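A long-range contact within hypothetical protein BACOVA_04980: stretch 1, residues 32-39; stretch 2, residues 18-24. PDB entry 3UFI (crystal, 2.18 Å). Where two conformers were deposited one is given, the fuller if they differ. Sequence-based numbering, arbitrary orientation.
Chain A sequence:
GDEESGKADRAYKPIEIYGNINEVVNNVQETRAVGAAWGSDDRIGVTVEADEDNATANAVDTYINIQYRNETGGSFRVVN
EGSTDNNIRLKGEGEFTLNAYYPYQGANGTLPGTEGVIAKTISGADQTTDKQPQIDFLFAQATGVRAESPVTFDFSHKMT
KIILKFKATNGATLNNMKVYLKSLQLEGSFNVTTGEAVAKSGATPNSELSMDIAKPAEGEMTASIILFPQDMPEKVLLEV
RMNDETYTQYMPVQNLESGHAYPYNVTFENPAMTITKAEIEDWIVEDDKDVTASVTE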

# COMPACT_ATOMS: atom_id res chain seq x y z
N ARG A 32 -5.08 -10.91 9.63
CA ARG A 32 -4.25 -12.10 9.46
C ARG A 32 -3.10 -11.87 8.49
O ARG A 32 -3.16 -10.96 7.67
CB ARG A 32 -5.13 -13.24 8.89
CG ARG A 32 -6.34 -13.63 9.74
CD ARG A 32 -7.11 -14.78 9.09
NE ARG A 32 -6.26 -15.96 8.96
CZ ARG A 32 -6.08 -16.88 9.90
NH1 ARG A 32 -6.75 -16.81 11.05
NH2 ARG A 32 -5.25 -17.90 9.69
N ALA A 33 -2.07 -12.74 8.57
CA ALA A 33 -0.99 -12.81 7.59
C ALA A 33 -1.58 -13.69 6.52
O ALA A 33 -1.99 -14.81 6.83
CB ALA A 33 0.28 -13.39 8.20
N VAL A 34 -1.71 -13.19 5.30
CA VAL A 34 -2.34 -13.97 4.25
C VAL A 34 -1.51 -13.89 2.96
O VAL A 34 -1.07 -12.82 2.52
CB VAL A 34 -3.84 -13.59 4.06
CG1 VAL A 34 -4.03 -12.17 3.50
CG2 VAL A 34 -4.57 -14.63 3.23
N GLY A 35 -1.25 -15.07 2.40
CA GLY A 35 -0.46 -15.20 1.19
C GLY A 35 -1.29 -15.46 -0.04
O GLY A 35 -0.74 -15.63 -1.12
N ALA A 36 -2.62 -15.51 0.10
CA ALA A 36 -3.49 -15.83 -1.03
C ALA A 36 -4.22 -14.58 -1.57
O ALA A 36 -5.13 -14.72 -2.38
CB ALA A 36 -4.48 -16.92 -0.63
N ALA A 37 -3.74 -13.37 -1.21
CA ALA A 37 -4.31 -12.08 -1.62
C ALA A 37 -3.37 -11.27 -2.56
O ALA A 37 -3.44 -10.04 -2.58
CB ALA A 37 -4.62 -11.25 -0.39
N TRP A 38 -2.46 -11.94 -3.29
CA TRP A 38 -1.58 -11.26 -4.25
C TRP A 38 -2.25 -11.29 -5.61
O TRP A 38 -2.93 -12.27 -5.92
CB TRP A 38 -0.20 -11.98 -4.35
CG TRP A 38 0.68 -11.86 -3.15
CD1 TRP A 38 0.86 -12.80 -2.18
CD2 TRP A 38 1.51 -10.75 -2.79
NE1 TRP A 38 1.75 -12.34 -1.24
CE2 TRP A 38 2.19 -11.10 -1.61
CE3 TRP A 38 1.76 -9.49 -3.38
CZ2 TRP A 38 3.11 -10.24 -0.99
CZ3 TRP A 38 2.69 -8.64 -2.78
CH2 TRP A 38 3.34 -9.01 -1.59
N GLY A 39 -2.01 -10.28 -6.43
CA GLY A 39 -2.43 -10.27 -7.83
C GLY A 39 -1.47 -11.16 -8.60
O GLY A 39 -0.29 -11.27 -8.22
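Stretch 2 18-24: YGNINEV

An antiparallel pair of strands pays for the burial of its backbone polar groups by exchanging hydrogen bonds at every second residue, and the contact between residues 18-24 and 32-39 of BACOVA_04980 is a compact example. Stretch 2 is extended throughout, with phi between -73° and -163° and psi between 115° and 165°. It runs against residues 32-34, the end of a strand that begins earlier in the chain, with an angle of 145° between their N-to-C directions, and the two axes approach to 4.2 Å.

The register pairs Arg-32 with Glu-23, Ala-33 with Asn-22 and Val-34 with Ile-21. The first and last of these are hydrogen-bonded pairs, each closed by two bonds. Arg-32 N donates to Glu-23 O at 3.0 Å, nearly linear at 177°, and Glu-23 N returns the bond to Arg-32 O, also at 3.0 Å. In the other pair Ile-21 N donates to Val-34 O at 2.7 Å, and Val-34 N to Ile-21 O at 2.9 Å. Between them, Ala-33 and Asn-22 form the non-hydrogen-bonded pair, their CA atoms only 4.4 Å apart. CA-H groups of stretch 2 supplement the ladder: Asn-22 CA lies 3.3 Å from Arg-32 O, and Asn-20 CA 3.5 Å from Val-34 O, so Arg-32 O and Val-34 O, which already accept an N-H, each also receive a CA-H contact.

Beyond Val-34 the first stretch leaves the strand. At Gly-35 psi falls to 2°, and the regular ladder stops; Gly-35 N is 3.4 Å from Asn-20 OD1, but the angle is too poor for a hydrogen bond. The next carbonyl of stretch 2 that faces stretch 1, Gly-19 O, is satisfied by a side chain instead: Trp-38 NE1 donates to it at 2.9 Å and 163°. Gly-19 O lies at the edge of the indole, near its plane, as an N-H donor of the ring requires, and it also receives a CA-H contact from Gly-35 CA at 3.5 Å.

The same placement leaves a face of the indole free for apolar packing. Ile-21 CD1 sits 3.5 Å from the centroid of the Trp-38 six-membered ring, 5° off its normal, while Ile-21 CG1 comes within 3.5 Å of Trp-38 CZ2. On that side of the sheet Val-34 CG1 packs 4.0 Å from Glu-23 CG, and Ala-37 CB lies 3.5 Å from Glu-23 OE2; Glu-23 OE1 is hydrogen-bonded elsewhere in the structure. On the other face Ala-33 CB touches Asn-22 OD1 at 3.4 Å.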

# COMPACT_ATOMS: atom_id res chain seq x y z
N TYR A 18 8.71 -16.31 -0.55
CA TYR A 18 7.29 -16.25 -0.34
C TYR A 18 6.94 -14.94 0.34
O TYR A 18 7.80 -14.30 0.95
CB TYR A 18 6.80 -17.41 0.53
CG TYR A 18 6.98 -18.80 -0.02
CD1 TYR A 18 8.12 -19.54 0.28
CD2 TYR A 18 5.94 -19.44 -0.68
CE1 TYR A 18 8.24 -20.88 -0.08
CE2 TYR A 18 6.04 -20.79 -1.05
CZ TYR A 18 7.17 -21.51 -0.70
OH TYR A 18 7.30 -22.83 -1.04
N GLY A 19 5.65 -14.60 0.30
CA GLY A 19 5.16 -13.39 0.94
C GLY A 19 3.76 -13.53 1.48
O GLY A 19 2.87 -14.07 0.82
N ASN A 20 3.57 -13.01 2.71
CA ASN A 20 2.28 -12.84 3.38
C ASN A 20 1.98 -11.36 3.40
O ASN A 20 2.91 -10.55 3.44
CB ASN A 20 2.32 -13.34 4.83
CG ASN A 20 2.22 -14.81 5.03
OD1 ASN A 20 1.36 -15.48 4.47
ND2 ASN A 20 3.01 -15.32 5.96
N ILE A 21 0.71 -10.99 3.39
CA ILE A 21 0.32 -9.58 3.56
C ILE A 21 -0.54 -9.51 4.81
O ILE A 21 -1.43 -10.35 4.96
CB ILE A 21 -0.39 -8.95 2.33
CG1 ILE A 21 0.49 -9.07 1.06
CG2 ILE A 21 -0.73 -7.47 2.62
CD1 ILE A 21 -0.26 -8.75 -0.28
N ASN A 22 -0.27 -8.56 5.73
CA ASN A 22 -1.12 -8.42 6.93
C ASN A 22 -2.29 -7.54 6.61
O ASN A 22 -2.11 -6.36 6.29
CB ASN A 22 -0.35 -7.87 8.14
CG ASN A 22 0.75 -8.79 8.60
OD1 ASN A 22 0.74 -9.98 8.32
ND2 ASN A 22 1.70 -8.25 9.32
N GLU A 23 -3.48 -8.11 6.66
CA GLU A 23 -4.70 -7.37 6.36
C GLU A 23 -5.92 -8.09 6.88
O GLU A 23 -5.87 -9.27 7.21
CB GLU A 23 -4.84 -7.08 4.85
CG GLU A 23 -4.72 -8.30 3.96
CD GLU A 23 -4.78 -7.94 2.49
OE1 GLU A 23 -4.09 -6.98 2.07
OE2 GLU A 23 -5.52 -8.63 1.75
N VAL A 24 -7.03 -7.35 6.93
CA VAL A 24 -8.32 -7.88 7.37
C VAL A 24 -8.86 -8.79 6.27
O VAL A 24 -8.96 -8.40 5.11
CB VAL A 24 -9.33 -6.78 7.75
CG1 VAL A 24 -10.68 -7.39 8.18
CG2 VAL A 24 -8.78 -5.88 8.86